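Local atomic coordinates of penicillin-binding protein activator LpoA (Escherichia coli, PDB entry 6DR3), a protein that regulates peptidoglycan synthesis in the cell envelope by interacting with penicillin-binding protein 1A and stimulating its transpeptidase activity, and is represented here by its amino-terminal domain. Residues 37-45 with 75-83; 170-181 with 196-207. All coordinates share one frame; numbering follows the deposited sequence.

Contact 1. Residues 37-45 with 75-83; sequences QLLAIRALV and LAVEIKLAQ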
# COMPACT_ATOMS: atom_id res chain seq x y z
N GLN A 37 4.94 18.62 13.03
CA GLN A 37 4.56 17.66 14.06
C GLN A 37 3.86 16.46 13.45
O GLN A 37 4.14 15.31 13.81
CB GLN A 37 3.67 18.34 15.10
CG GLN A 37 3.29 17.45 16.27
CD GLN A 37 2.56 18.22 17.35
OE1 GLN A 37 2.43 19.44 17.29
NE2 GLN A 37 2.08 17.50 18.36
N LEU A 38 2.93 16.70 12.52
CA LEU A 38 2.26 15.59 11.84
C LEU A 38 3.27 14.72 11.09
O LEU A 38 3.12 13.49 11.05
CB LEU A 38 1.21 16.13 10.87
CG LEU A 38 -0.05 16.73 11.51
CD1 LEU A 38 -0.83 17.53 10.48
CD2 LEU A 38 -0.92 15.64 12.12
N LEU A 39 4.29 15.34 10.50
CA LEU A 39 5.29 14.58 9.77
C LEU A 39 6.17 13.77 10.72
O LEU A 39 6.52 12.62 10.43
CB LEU A 39 6.14 15.52 8.91
CG LEU A 39 5.45 15.98 7.63
CD1 LEU A 39 6.06 17.28 7.12
CD2 LEU A 39 5.56 14.90 6.57
N ALA A 40 6.53 14.36 11.87
CA ALA A 40 7.29 13.62 12.87
C ALA A 40 6.54 12.37 13.31
O ALA A 40 7.14 11.29 13.43
CB ALA A 40 7.58 14.52 14.07
N ILE A 41 5.24 12.49 13.55
CA ILE A 41 4.43 11.33 13.91
C ILE A 41 4.52 10.27 12.83
O ILE A 41 4.73 9.08 13.10
CB ILE A 41 2.97 11.76 14.17
CG1 ILE A 41 2.89 12.76 15.32
CG2 ILE A 41 2.09 10.54 14.47
CD1 ILE A 41 1.59 13.52 15.38
N ARG A 42 4.36 10.69 11.57
CA ARG A 42 4.42 9.74 10.45
C ARG A 42 5.75 9.01 10.42
O ARG A 42 5.80 7.79 10.24
CB ARG A 42 4.19 10.49 9.13
CG ARG A 42 3.96 9.58 7.93
CD ARG A 42 4.14 10.34 6.62
NE ARG A 42 3.26 11.50 6.51
CZ ARG A 42 3.12 12.23 5.41
NH1 ARG A 42 3.81 11.94 4.31
NH2 ARG A 42 2.28 13.26 5.40
N ALA A 43 6.85 9.74 10.61
CA ALA A 43 8.17 9.12 10.57
C ALA A 43 8.42 8.25 11.79
O ALA A 43 8.99 7.16 11.67
CB ALA A 43 9.25 10.20 10.45
N LEU A 44 8.00 8.71 12.97
CA LEU A 44 8.18 7.90 14.18
C LEU A 44 7.50 6.55 14.04
O LEU A 44 8.07 5.52 14.43
CB LEU A 44 7.64 8.65 15.40
CG LEU A 44 8.44 9.87 15.86
CD1 LEU A 44 7.65 10.69 16.87
CD2 LEU A 44 9.78 9.45 16.45
N VAL A 45 6.28 6.52 13.50
CA VAL A 45 5.59 5.25 13.28
C VAL A 45 6.41 4.38 12.33
O VAL A 45 6.65 3.19 12.61
CB VAL A 45 4.17 5.50 12.73
CG1 VAL A 45 3.51 4.19 12.30
CG2 VAL A 45 3.32 6.21 13.76
N LEU A 75 -3.01 9.04 10.44
CA LEU A 75 -1.99 8.67 11.41
C LEU A 75 -2.58 7.82 12.53
O LEU A 75 -1.89 6.95 13.08
CB LEU A 75 -1.33 9.92 12.00
CG LEU A 75 -0.52 10.78 11.03
CD1 LEU A 75 -0.17 12.11 11.68
CD2 LEU A 75 0.74 10.07 10.57
N ALA A 76 -3.84 8.05 12.89
CA ALA A 76 -4.48 7.24 13.93
C ALA A 76 -4.53 5.77 13.52
O ALA A 76 -4.34 4.89 14.36
CB ALA A 76 -5.88 7.77 14.21
N VAL A 77 -4.79 5.50 12.24
CA VAL A 77 -4.83 4.12 11.77
C VAL A 77 -3.44 3.50 11.85
O VAL A 77 -3.26 2.38 12.34
CB VAL A 77 -5.38 4.06 10.33
CG1 VAL A 77 -5.33 2.63 9.79
CG2 VAL A 77 -6.81 4.59 10.29
N GLU A 78 -2.43 4.22 11.34
CA GLU A 78 -1.07 3.68 11.34
C GLU A 78 -0.58 3.40 12.75
O GLU A 78 0.13 2.42 12.99
CB GLU A 78 -0.14 4.66 10.62
CG GLU A 78 -0.53 4.92 9.17
CD GLU A 78 0.39 5.90 8.46
OE1 GLU A 78 0.91 6.81 9.13
OE2 GLU A 78 0.60 5.74 7.24
N ILE A 79 -0.96 4.25 13.71
CA ILE A 79 -0.57 4.03 15.10
C ILE A 79 -1.21 2.76 15.64
O ILE A 79 -0.54 1.92 16.25
CB ILE A 79 -0.92 5.27 15.95
CG1 ILE A 79 0.02 6.42 15.61
CG2 ILE A 79 -0.84 4.94 17.45
CD1 ILE A 79 -0.35 7.75 16.25
N LYS A 80 -2.51 2.58 15.40
CA LYS A 80 -3.19 1.40 15.92
C LYS A 80 -2.63 0.12 15.30
O LYS A 80 -2.54 -0.91 15.97
CB LYS A 80 -4.69 1.51 15.69
CG LYS A 80 -5.37 2.50 16.62
CD LYS A 80 -6.87 2.36 16.61
CE LYS A 80 -7.51 3.37 17.56
NZ LYS A 80 -7.06 3.17 18.97
N LEU A 81 -2.26 0.17 14.02
CA LEU A 81 -1.61 -0.98 13.41
C LEU A 81 -0.26 -1.25 14.06
O LEU A 81 0.11 -2.40 14.29
CB LEU A 81 -1.46 -0.77 11.90
CG LEU A 81 -2.76 -0.81 11.10
CD1 LEU A 81 -2.54 -0.31 9.69
CD2 LEU A 81 -3.35 -2.22 11.09
N ALA A 82 0.50 -0.19 14.36
CA ALA A 82 1.77 -0.36 15.05
C ALA A 82 1.57 -0.95 16.44
O ALA A 82 2.42 -1.71 16.92
CB ALA A 82 2.50 0.98 15.14
N GLN A 83 0.46 -0.62 17.10
CA GLN A 83 0.13 -1.17 18.41
C GLN A 83 -0.53 -2.54 18.32
O GLN A 83 -1.02 -3.04 19.34
CB GLN A 83 -0.79 -0.22 19.17
CG GLN A 83 -0.19 1.15 19.45
CD GLN A 83 -1.15 2.07 20.19
OE1 GLN A 83 -0.76 2.77 21.12
NE2 GLN A 83 -2.41 2.08 19.76
O HOH W 1 3.63 6.28 8.94
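E78 OE1 accepts a hydrogen bond from water 1 at 2.8 Å, and the same water donates to R42 O at 2.9 Å, a polar bridge beside an otherwise apolar helix interface. E78 OE2 meanwhile is held in a salt bridge by R108. The polar end of R42 is engaged away from E78, its NH2 bonding to M10 O.

Under this water bridge the contact is apolar, with L75 at its centre. Its CG stands beside the backbone N, anti to the carbonyl carbon (chi1 -65°), which sends the forked tip across to residues 37-45. The two prongs divide the work. L75 CD1 meets L38 CD2 at 3.6 Å and also touches I41 CG2, while L75 CD2 lies against the backbone and CB of R42, 3.7 Å from R42 CA. One turn further on, V45 shares out its two methyls between neighbouring residues of the other helix: V45 CG2 rests 3.8 Å from I79 CG1, and V45 CG1 sits by E78 CB and, more loosely, A82 CB. Between these two groups, I41 CG2 also reaches I79 CD1 at 4.1 Å.

The helix segments run in roughly the same direction, 26° apart, with axes 10.2 Å from each other at closest approach, consistent with the TPR-like character of this domain. Helix 50-58, which comes between them in the chain, covers one flank by touching V45 and I79, while helix 103-117 meets R42 and L75, and helix 18-25 backs residues 37-45.

Contact 2. Residues 170-181 with 196-207; sequences NILQGWLDLQRV and IADWQKRYPNNP
W199 and G174 meet across an antiparallel hairpin of consecutive helices, 170-185 and 189-202, consistent with the TPR-like character of the domain; the axes of helix segments 170-181 and 196-202 run at 164° to each other. W199 NE1 donates to G174 O at 2.8 Å, with an N-H...O angle of 146°, from above the carbonyl plane. L178 N, completing its helical bond, reaches this oxygen from the opposite face, so a single carbonyl satisfies two donors. The indole is brought there by a CG anti to the backbone N (chi1 172°). L178 CB covers one of its faces and Y203 CB approaches the other.

Nearer the surface, D177 spends its two oxygens differently. OD2 takes the salt bridge, met almost head-on by R202 NH2 at 2.7 Å, with a weak second bond from R202 NE; carboxylate and guanidinium planes are steeply inclined to each other. D177 OD1 accepts from water 3, 2.6 Å away, and this water also hydrogen-bonds Y203 OH. The Y203 ring lies flat over G174, whose CA is 3.5 Å from the ring centroid in a CH-pi contact that the absence of a side chain permits.

Past the end of helix 189-202, a type I turn from Y203 delivers N206, the N-cap of helix 207-210. Its OD1 accepts from G208 N, while ND2 donates to water 2 at 3.1 Å, and the water passes a hydrogen bond on to N170 O. I171 O lies close to ND2 but at a poor angle for bonding; it serves W175 N instead. The amide stands steeply over the W175 indole, with N206 OD1 only 3.3 Å from W175 CE2.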
# COMPACT_ATOMS: atom_id res chain seq x y z
N ASN A 170 -11.08 -5.46 -14.38
CA ASN A 170 -10.32 -6.09 -15.46
C ASN A 170 -8.90 -6.41 -15.03
O ASN A 170 -8.31 -7.37 -15.53
CB ASN A 170 -10.31 -5.20 -16.70
CG ASN A 170 -9.96 -5.97 -17.97
OD1 ASN A 170 -10.37 -7.12 -18.14
ND2 ASN A 170 -9.18 -5.35 -18.84
N ILE A 171 -8.32 -5.62 -14.13
CA ILE A 171 -6.98 -5.92 -13.65
C ILE A 171 -6.99 -7.18 -12.79
O ILE A 171 -6.15 -8.07 -12.95
CB ILE A 171 -6.39 -4.71 -12.89
CG1 ILE A 171 -6.07 -3.59 -13.89
CG2 ILE A 171 -5.13 -5.11 -12.10
CD1 ILE A 171 -5.54 -2.31 -13.26
N LEU A 172 -7.95 -7.27 -11.86
CA LEU A 172 -8.07 -8.47 -11.05
C LEU A 172 -8.36 -9.69 -11.92
O LEU A 172 -7.80 -10.76 -11.71
CB LEU A 172 -9.17 -8.29 -10.00
CG LEU A 172 -9.43 -9.48 -9.08
CD1 LEU A 172 -8.17 -9.90 -8.33
CD2 LEU A 172 -10.55 -9.16 -8.10
N GLN A 173 -9.24 -9.53 -12.92
CA GLN A 173 -9.51 -10.63 -13.84
C GLN A 173 -8.23 -11.07 -14.54
O GLN A 173 -7.98 -12.27 -14.69
CB GLN A 173 -10.56 -10.21 -14.87
CG GLN A 173 -10.99 -11.35 -15.79
CD GLN A 173 -11.93 -10.90 -16.89
OE1 GLN A 173 -12.01 -9.72 -17.22
NE2 GLN A 173 -12.65 -11.85 -17.47
N GLY A 174 -7.40 -10.11 -14.96
CA GLY A 174 -6.13 -10.47 -15.57
C GLY A 174 -5.21 -11.20 -14.62
O GLY A 174 -4.54 -12.16 -15.01
N TRP A 175 -5.17 -10.77 -13.36
CA TRP A 175 -4.35 -11.47 -12.37
C TRP A 175 -4.83 -12.89 -12.16
O TRP A 175 -4.02 -13.82 -12.08
CB TRP A 175 -4.36 -10.71 -11.04
CG TRP A 175 -3.39 -9.57 -10.97
CD1 TRP A 175 -3.68 -8.25 -10.81
CD2 TRP A 175 -1.96 -9.66 -11.05
NE1 TRP A 175 -2.52 -7.51 -10.78
CE2 TRP A 175 -1.45 -8.35 -10.93
CE3 TRP A 175 -1.06 -10.72 -11.21
CZ2 TRP A 175 -0.08 -8.08 -10.96
CZ3 TRP A 175 0.29 -10.45 -11.24
CH2 TRP A 175 0.77 -9.14 -11.12
N LEU A 176 -6.15 -13.09 -12.07
CA LEU A 176 -6.68 -14.43 -11.89
C LEU A 176 -6.44 -15.30 -13.12
O LEU A 176 -6.31 -16.52 -13.00
CB LEU A 176 -8.18 -14.36 -11.58
CG LEU A 176 -8.54 -13.67 -10.26
CD1 LEU A 176 -10.04 -13.52 -10.13
CD2 LEU A 176 -7.97 -14.43 -9.07
N ASP A 177 -6.37 -14.69 -14.31
CA ASP A 177 -6.03 -15.46 -15.50
C ASP A 177 -4.60 -15.96 -15.43
O ASP A 177 -4.32 -17.12 -15.77
CB ASP A 177 -6.25 -14.62 -16.75
CG ASP A 177 -6.18 -15.44 -18.02
OD1 ASP A 177 -7.21 -16.04 -18.40
OD2 ASP A 177 -5.10 -15.50 -18.63
N LEU A 178 -3.66 -15.11 -15.00
CA LEU A 178 -2.28 -15.55 -14.86
C LEU A 178 -2.15 -16.62 -13.79
O LEU A 178 -1.36 -17.56 -13.93
CB LEU A 178 -1.38 -14.36 -14.53
CG LEU A 178 0.12 -14.64 -14.42
CD1 LEU A 178 0.68 -15.20 -15.72
CD2 LEU A 178 0.88 -13.39 -14.02
N GLN A 179 -2.93 -16.49 -12.71
CA GLN A 179 -2.98 -17.54 -11.69
C GLN A 179 -3.31 -18.89 -12.33
O GLN A 179 -2.67 -19.90 -12.04
CB GLN A 179 -4.02 -17.17 -10.63
CG GLN A 179 -4.05 -18.09 -9.43
CD GLN A 179 -5.20 -17.77 -8.48
OE1 GLN A 179 -6.33 -17.55 -8.92
NE2 GLN A 179 -4.91 -17.73 -7.19
N ARG A 180 -4.32 -18.91 -13.20
CA ARG A 180 -4.70 -20.16 -13.86
C ARG A 180 -3.59 -20.66 -14.77
O ARG A 180 -3.32 -21.86 -14.83
CB ARG A 180 -5.99 -19.96 -14.66
CG ARG A 180 -7.26 -20.07 -13.83
CD ARG A 180 -8.16 -21.18 -14.35
NE ARG A 180 -7.50 -22.48 -14.35
CZ ARG A 180 -8.02 -23.60 -14.85
NH1 ARG A 180 -9.23 -23.58 -15.40
NH2 ARG A 180 -7.34 -24.73 -14.80
N VAL A 181 -2.94 -19.75 -15.51
CA VAL A 181 -1.78 -20.14 -16.30
C VAL A 181 -0.76 -20.84 -15.42
O VAL A 181 -0.14 -21.83 -15.83
CB VAL A 181 -1.17 -18.90 -17.00
CG1 VAL A 181 0.15 -19.25 -17.68
CG2 VAL A 181 -2.15 -18.32 -18.01
N ILE A 196 3.12 -17.33 -20.04
CA ILE A 196 3.26 -15.97 -19.52
C ILE A 196 3.34 -14.97 -20.66
O ILE A 196 2.73 -13.90 -20.60
CB ILE A 196 4.50 -15.88 -18.60
CG1 ILE A 196 4.27 -16.69 -17.33
CG2 ILE A 196 4.80 -14.42 -18.24
CD1 ILE A 196 5.53 -16.92 -16.51
N ALA A 197 4.09 -15.30 -21.72
CA ALA A 197 4.19 -14.39 -22.85
C ALA A 197 2.84 -14.17 -23.51
O ALA A 197 2.50 -13.04 -23.88
CB ALA A 197 5.20 -14.94 -23.87
N ASP A 198 2.04 -15.23 -23.65
CA ASP A 198 0.71 -15.07 -24.22
C ASP A 198 -0.20 -14.27 -23.28
O ASP A 198 -0.99 -13.44 -23.74
CB ASP A 198 0.09 -16.44 -24.52
CG ASP A 198 0.75 -17.13 -25.70
OD1 ASP A 198 1.39 -16.43 -26.53
OD2 ASP A 198 0.63 -18.36 -25.81
N TRP A 199 -0.08 -14.50 -21.97
CA TRP A 199 -0.87 -13.72 -21.02
C TRP A 199 -0.54 -12.24 -21.13
O TRP A 199 -1.44 -11.39 -21.09
CB TRP A 199 -0.62 -14.21 -19.59
CG TRP A 199 -1.25 -13.34 -18.55
CD1 TRP A 199 -2.55 -13.38 -18.13
CD2 TRP A 199 -0.61 -12.29 -17.81
NE1 TRP A 199 -2.76 -12.42 -17.17
CE2 TRP A 199 -1.59 -11.74 -16.95
CE3 TRP A 199 0.68 -11.77 -17.78
CZ2 TRP A 199 -1.31 -10.70 -16.08
CZ3 TRP A 199 0.96 -10.73 -16.90
CH2 TRP A 199 -0.03 -10.21 -16.07
N GLN A 200 0.74 -11.91 -21.27
CA GLN A 200 1.13 -10.51 -21.41
C GLN A 200 0.44 -9.86 -22.60
O GLN A 200 0.08 -8.68 -22.55
CB GLN A 200 2.65 -10.40 -21.55
CG GLN A 200 3.41 -10.73 -20.27
CD GLN A 200 4.92 -10.70 -20.44
OE1 GLN A 200 5.49 -11.49 -21.19
NE2 GLN A 200 5.57 -9.78 -19.74
N LYS A 201 0.23 -10.62 -23.67
CA LYS A 201 -0.49 -10.11 -24.83
C LYS A 201 -2.00 -10.20 -24.67
O LYS A 201 -2.73 -9.55 -25.43
CB LYS A 201 -0.05 -10.88 -26.09
CG LYS A 201 1.33 -10.49 -26.57
CD LYS A 201 1.92 -11.52 -27.53
CE LYS A 201 3.21 -11.01 -28.16
NZ LYS A 201 3.98 -12.08 -28.85
N ARG A 202 -2.48 -10.97 -23.69
CA ARG A 202 -3.91 -10.99 -23.39
C ARG A 202 -4.31 -9.78 -22.55
O ARG A 202 -5.35 -9.17 -22.80
CB ARG A 202 -4.28 -12.27 -22.64
CG ARG A 202 -4.64 -13.44 -23.53
CD ARG A 202 -5.52 -14.43 -22.77
NE ARG A 202 -4.85 -15.00 -21.61
CZ ARG A 202 -3.92 -15.95 -21.66
NH1 ARG A 202 -3.51 -16.42 -22.83
NH2 ARG A 202 -3.38 -16.41 -20.54
N TYR A 203 -3.50 -9.43 -21.55
CA TYR A 203 -3.79 -8.34 -20.63
C TYR A 203 -2.60 -7.39 -20.62
O TYR A 203 -1.89 -7.26 -19.61
CB TYR A 203 -4.09 -8.87 -19.23
CG TYR A 203 -5.34 -9.73 -19.16
CD1 TYR A 203 -6.59 -9.15 -19.02
CD2 TYR A 203 -5.26 -11.11 -19.23
CE1 TYR A 203 -7.74 -9.92 -18.95
CE2 TYR A 203 -6.40 -11.90 -19.16
CZ TYR A 203 -7.64 -11.30 -19.02
OH TYR A 203 -8.78 -12.06 -18.96
N PRO A 204 -2.34 -6.72 -21.74
CA PRO A 204 -1.15 -5.84 -21.81
C PRO A 204 -1.21 -4.66 -20.85
O PRO A 204 -0.16 -4.07 -20.57
CB PRO A 204 -1.15 -5.38 -23.27
CG PRO A 204 -2.57 -5.49 -23.71
CD PRO A 204 -3.12 -6.69 -22.99
N ASN A 205 -2.39 -4.29 -20.35
CA ASN A 205 -2.50 -3.20 -19.40
C ASN A 205 -2.24 -3.63 -17.96
O ASN A 205 -2.04 -2.77 -17.10
CB ASN A 205 -3.88 -2.56 -19.49
CG ASN A 205 -4.00 -1.30 -18.65
OD1 ASN A 205 -3.03 -0.54 -18.51
ND2 ASN A 205 -5.18 -1.07 -18.08
N ASN A 206 -2.23 -4.93 -17.68
CA ASN A 206 -2.03 -5.39 -16.32
C ASN A 206 -0.65 -4.98 -15.84
O ASN A 206 0.34 -5.15 -16.57
CB ASN A 206 -2.18 -6.91 -16.25
CG ASN A 206 -2.23 -7.43 -14.82
OD1 ASN A 206 -1.20 -7.56 -14.16
ND2 ASN A 206 -3.44 -7.71 -14.34
N PRO A 207 -0.51 -4.43 -14.62
CA PRO A 207 0.82 -4.04 -14.14
C PRO A 207 1.83 -5.17 -14.19
O PRO A 207 3.02 -4.92 -14.45
CB PRO A 207 0.55 -3.58 -12.70
CG PRO A 207 -0.87 -3.16 -12.70
CD PRO A 207 -1.57 -4.08 -13.65
O HOH W 2 -5.57 -7.12 -16.48
O HOH W 3 -9.37 -14.58 -18.67

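Contacts 1 and 2 lie on opposite sides of the centre of this all-helical domain, their own centres about 36 Å apart, and they share no helix. Both are partly buried and hold their helix segments at the same axial separation, yet the pairing differs. Contact 1 joins roughly parallel helices with a third between them in sequence; contact 2 closes a hairpin of chain neighbours and buries about twice the surface. The chemistry follows suit: aliphatic branches dominate the first, with one water bridging the segments beside them, whereas the second combines aromatic faces, a direct indole-to-carbonyl hydrogen bond, a salt bridge and two bridging waters, with exposed residues at its margin.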